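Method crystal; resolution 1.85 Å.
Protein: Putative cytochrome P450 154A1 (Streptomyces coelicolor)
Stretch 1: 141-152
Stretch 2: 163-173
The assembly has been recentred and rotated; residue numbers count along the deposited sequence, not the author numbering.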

# COMPACT_ATOMS: atom_id res chain seq x y z
N ARG A 141 -0.05 -9.26 14.06
CA ARG A 141 -0.70 -8.70 12.89
C ARG A 141 -2.12 -8.28 13.25
O ARG A 141 -2.57 -7.18 12.91
N GLN A 142 -2.82 -9.15 13.98
CA GLN A 142 -4.19 -8.86 14.38
C GLN A 142 -4.32 -7.93 15.60
O GLN A 142 -5.27 -7.16 15.69
N GLU A 143 -3.37 -8.01 16.52
CA GLU A 143 -3.42 -7.17 17.72
C GLU A 143 -2.76 -5.80 17.65
O GLU A 143 -2.98 -4.97 18.54
N LEU A 144 -1.96 -5.55 16.62
CA LEU A 144 -1.29 -4.25 16.49
C LEU A 144 -1.24 -3.72 15.07
O LEU A 144 -1.72 -2.62 14.79
N ALA A 145 -0.66 -4.50 14.16
CA ALA A 145 -0.53 -4.11 12.76
C ALA A 145 -1.84 -3.68 12.08
O ALA A 145 -1.87 -2.67 11.38
N TYR A 146 -2.91 -4.45 12.28
CA TYR A 146 -4.19 -4.12 11.67
C TYR A 146 -4.98 -2.99 12.36
O TYR A 146 -5.41 -2.05 11.70
N PRO A 147 -5.16 -3.07 13.68
CA PRO A 147 -5.92 -2.02 14.38
C PRO A 147 -5.36 -0.60 14.40
O PRO A 147 -6.14 0.36 14.38
N LEU A 148 -4.04 -0.43 14.42
CA LEU A 148 -3.49 0.92 14.44
C LEU A 148 -3.87 1.77 13.22
O LEU A 148 -4.43 2.86 13.38
N PRO A 149 -3.58 1.30 12.00
CA PRO A 149 -3.93 2.07 10.80
C PRO A 149 -5.44 2.36 10.72
O PRO A 149 -5.85 3.40 10.22
N ILE A 150 -6.25 1.43 11.21
CA ILE A 150 -7.70 1.60 11.19
C ILE A 150 -8.10 2.74 12.13
O ILE A 150 -8.95 3.56 11.80
N ALA A 151 -7.47 2.78 13.31
CA ALA A 151 -7.78 3.82 14.28
C ALA A 151 -7.37 5.18 13.74
O ALA A 151 -8.07 6.18 13.93
N VAL A 152 -6.22 5.24 13.06
CA VAL A 152 -5.73 6.48 12.50
C VAL A 152 -6.61 7.00 11.36
O VAL A 152 -7.02 8.16 11.35
N ARG A 163 -19.15 1.72 12.52
CA ARG A 163 -19.06 1.42 11.10
C ARG A 163 -17.66 1.01 10.67
O ARG A 163 -17.43 0.66 9.52
N ARG A 164 -16.72 1.03 11.61
CA ARG A 164 -15.34 0.67 11.30
C ARG A 164 -15.06 -0.80 10.97
O ARG A 164 -14.29 -1.09 10.05
N ASP A 165 -15.67 -1.72 11.70
CA ASP A 165 -15.45 -3.13 11.43
C ASP A 165 -15.95 -3.56 10.05
O ASP A 165 -15.34 -4.41 9.40
N GLY A 166 -17.05 -2.97 9.62
CA GLY A 166 -17.63 -3.29 8.32
C GLY A 166 -16.74 -3.21 7.09
O GLY A 166 -16.99 -3.90 6.11
N PHE A 167 -15.71 -2.36 7.13
CA PHE A 167 -14.82 -2.22 5.98
C PHE A 167 -13.70 -3.26 5.92
O PHE A 167 -13.18 -3.55 4.85
N ARG A 168 -13.33 -3.81 7.08
CA ARG A 168 -12.26 -4.79 7.16
C ARG A 168 -12.20 -5.92 6.13
O ARG A 168 -11.23 -6.02 5.37
N ALA A 169 -13.21 -6.78 6.10
CA ALA A 169 -13.23 -7.89 5.15
C ALA A 169 -13.31 -7.43 3.70
O ALA A 169 -12.79 -8.09 2.79
N LEU A 170 -13.97 -6.30 3.48
CA LEU A 170 -14.13 -5.76 2.13
C LEU A 170 -12.85 -5.16 1.57
O LEU A 170 -12.54 -5.34 0.38
N VAL A 171 -12.09 -4.45 2.40
CA VAL A 171 -10.85 -3.86 1.91
C VAL A 171 -9.88 -5.01 1.64
O VAL A 171 -9.07 -4.95 0.72
N ASP A 172 -9.98 -6.06 2.45
CA ASP A 172 -9.11 -7.23 2.28
C ASP A 172 -9.41 -7.80 0.89
O ASP A 172 -8.50 -8.19 0.15
N GLY A 173 -10.69 -7.85 0.55
CA GLY A 173 -11.09 -8.37 -0.74
C GLY A 173 -10.50 -7.60 -1.91
O GLY A 173 -10.20 -8.18 -2.95

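The two stretches meet across a loose, largely water-mediated contact. The axes of helix 147-152 and helix 163-173 come no closer than 11.2 Å, their N-to-C directions lie at 126°, and only 240 Å² of surface is buried in all, summed over both sides. No direct hydrogen bond crosses between them; long side chains and two waters fill the gap.

Arg141, at the start of stretch 1, is buried and does not reach the second stretch. Its extended side chain (chi1, chi2 and chi3 all t) runs instead to its own neighbourhood, where NH2 donates to Tyr146 OH at 3.1 Å. The same turn is widened into a pi-type turn, with Tyr146 N bonded to Arg141 O at 2.8 Å.

Gln142 leaves its backbone sideways to the partner helix, but with chi1 and chi2 both m its amide end comes nearer. Gln142 OE1 stops 4.0 Å from Arg168 NH2, at the edge of the guanidinium and near its plane. This is too long for a hydrogen bond, and water 1 closes the gap: it donates to Gln142 OE1 at 2.9 Å and accepts from Arg168 NH2 at 2.9 Å. Arg168 also begins sideways, and its m, t, p chain brings the guanidinium nearer to stretch 1. The other terminal nitrogen is held within its own helix, Arg168 NH1 forming a salt bridge with Asp165 OD1 at 3.2 Å, so one terminal nitrogen is tied to its own helix while the other, NH2, binds the bridging water.

Glu143, Leu144 and Ala145 make no contact with the second stretch. Tyr146 does point toward it, with chi1 at -96°, between wells. Its hydroxyl approaches Asp172, whose t rotamer brings the carboxylate nearer, but Tyr146 OH and Asp172 OD1 remain 4.3 Å apart, a proximity rather than a bond. The hydroxyl is already engaged by Arg141.

Beyond Pro147, Leu148 and Pro149, none of which touches the partner, Ile150 supplies the main apolar contact. It points toward stretch 2 and has 65 Å² covered, the largest share of any residue here. Its m, t rotamer extends the delta carbon over the aliphatic part of Arg168, with Ile150 CD1 4.0 Å from Arg168 CG. The backbones are nearest here too, the CA atoms of Ile150 and Arg164 lying 7.7 Å apart.

Ala151 directs its methyl away, and its contribution is through the backbone. Arg164, pointing toward stretch 1 in an extended m, t, t conformation, brings NH1 to 4.0 Å from Ala151 O, with the carbonyl oblique to the guanidinium. Water 2 bridges them, donating to Ala151 O at 2.6 Å and accepting from Arg164 NH1 at 3.0 Å; Arg164 NE and NH2 are satisfied elsewhere in the structure. Val152 turns away and is buried, leaving the contact to end at this second water bridge.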

# COMPACT_ATOMS: atom_id res chain seq x y z
CB ARG A 141 -0.71 -9.72 11.74
CG ARG A 141 -1.21 -9.16 10.41
CD ARG A 141 -1.10 -10.18 9.28
NE ARG A 141 -1.75 -9.70 8.06
CZ ARG A 141 -1.20 -8.86 7.19
NH1 ARG A 141 0.04 -8.41 7.38
NH2 ARG A 141 -1.89 -8.45 6.13
CB GLN A 142 -4.94 -10.16 14.69
CG GLN A 142 -5.13 -11.09 13.50
CD GLN A 142 -5.86 -10.42 12.35
OE1 GLN A 142 -6.88 -9.76 12.55
NE2 GLN A 142 -5.34 -10.59 11.14
CB GLU A 143 -2.87 -7.95 18.91
CG GLU A 143 -3.62 -9.25 19.19
CD GLU A 143 -5.12 -9.04 19.27
OE1 GLU A 143 -5.56 -8.15 20.02
OE2 GLU A 143 -5.87 -9.77 18.58
CB LEU A 144 0.14 -4.32 17.05
CG LEU A 144 0.97 -3.04 16.88
CD1 LEU A 144 0.31 -1.90 17.66
CD2 LEU A 144 2.39 -3.26 17.36
CB ALA A 145 0.14 -5.24 11.97
CB TYR A 146 -5.08 -5.37 11.59
CG TYR A 146 -5.03 -6.10 10.26
CD1 TYR A 146 -4.68 -7.45 10.20
CD2 TYR A 146 -5.35 -5.44 9.07
CE1 TYR A 146 -4.65 -8.13 8.98
CE2 TYR A 146 -5.33 -6.11 7.85
CZ TYR A 146 -4.98 -7.46 7.81
OH TYR A 146 -4.94 -8.12 6.60
CB PRO A 147 -6.09 -2.60 15.79
CG PRO A 147 -4.86 -3.44 15.96
CD PRO A 147 -4.76 -4.14 14.62
CB LEU A 148 -1.96 0.88 14.58
CG LEU A 148 -1.25 2.24 14.53
CD1 LEU A 148 -1.80 3.18 15.59
CD2 LEU A 148 0.25 2.02 14.73
CB PRO A 149 -3.46 1.17 9.65
CG PRO A 149 -2.33 0.39 10.26
CD PRO A 149 -2.89 0.05 11.63
CB ILE A 150 -8.42 0.29 11.60
CG1 ILE A 150 -8.24 -0.75 10.48
CG2 ILE A 150 -9.90 0.54 11.87
CD1 ILE A 150 -8.82 -2.12 10.79
CB ALA A 151 -7.05 3.53 15.59
CB VAL A 152 -4.28 6.33 11.97
CG1 VAL A 152 -3.82 7.61 11.31
CG2 VAL A 152 -3.35 5.97 13.13
CB ARG A 163 -19.49 2.64 10.28
CG ARG A 163 -20.98 2.95 10.37
CD ARG A 163 -21.36 4.19 9.58
NE ARG A 163 -22.81 4.37 9.54
CZ ARG A 163 -23.64 3.56 8.89
NH1 ARG A 163 -23.17 2.52 8.21
NH2 ARG A 163 -24.95 3.78 8.93
CB ARG A 164 -14.42 1.13 12.44
CG ARG A 164 -14.43 2.65 12.61
CD ARG A 164 -13.42 3.14 13.64
NE ARG A 164 -13.44 4.59 13.71
CZ ARG A 164 -12.60 5.33 14.44
NH1 ARG A 164 -11.65 4.75 15.16
NH2 ARG A 164 -12.71 6.65 14.44
CB ASP A 165 -16.11 -4.01 12.50
CG ASP A 165 -15.40 -3.93 13.84
OD1 ASP A 165 -14.16 -4.05 13.86
OD2 ASP A 165 -16.09 -3.75 14.87
CB PHE A 167 -14.19 -0.83 5.96
CG PHE A 167 -15.17 0.29 5.72
CD1 PHE A 167 -15.68 1.03 6.79
CD2 PHE A 167 -15.61 0.57 4.44
CE1 PHE A 167 -16.61 2.05 6.57
CE2 PHE A 167 -16.54 1.59 4.20
CZ PHE A 167 -17.04 2.33 5.27
CB ARG A 168 -12.23 -5.38 8.57
CG ARG A 168 -11.92 -4.34 9.63
CD ARG A 168 -12.08 -4.90 11.03
NE ARG A 168 -11.17 -6.00 11.30
CZ ARG A 168 -11.19 -6.72 12.42
NH1 ARG A 168 -12.09 -6.45 13.36
NH2 ARG A 168 -10.32 -7.70 12.60
CB ALA A 169 -14.39 -8.83 5.46
CB LEU A 170 -15.25 -4.72 2.14
CG LEU A 170 -16.59 -5.30 2.64
CD1 LEU A 170 -17.66 -4.22 2.61
CD2 LEU A 170 -16.99 -6.48 1.76
CB VAL A 171 -10.25 -2.88 2.93
CG1 VAL A 171 -8.87 -2.42 2.47
CG2 VAL A 171 -11.17 -1.68 3.06
CB ASP A 172 -9.43 -8.29 3.34
CG ASP A 172 -8.64 -9.57 3.14
OD1 ASP A 172 -7.41 -9.56 3.39
OD2 ASP A 172 -9.24 -10.59 2.73
O HOH W 1 -8.17 -8.03 10.63
O HOH W 2 -9.41 6.50 16.16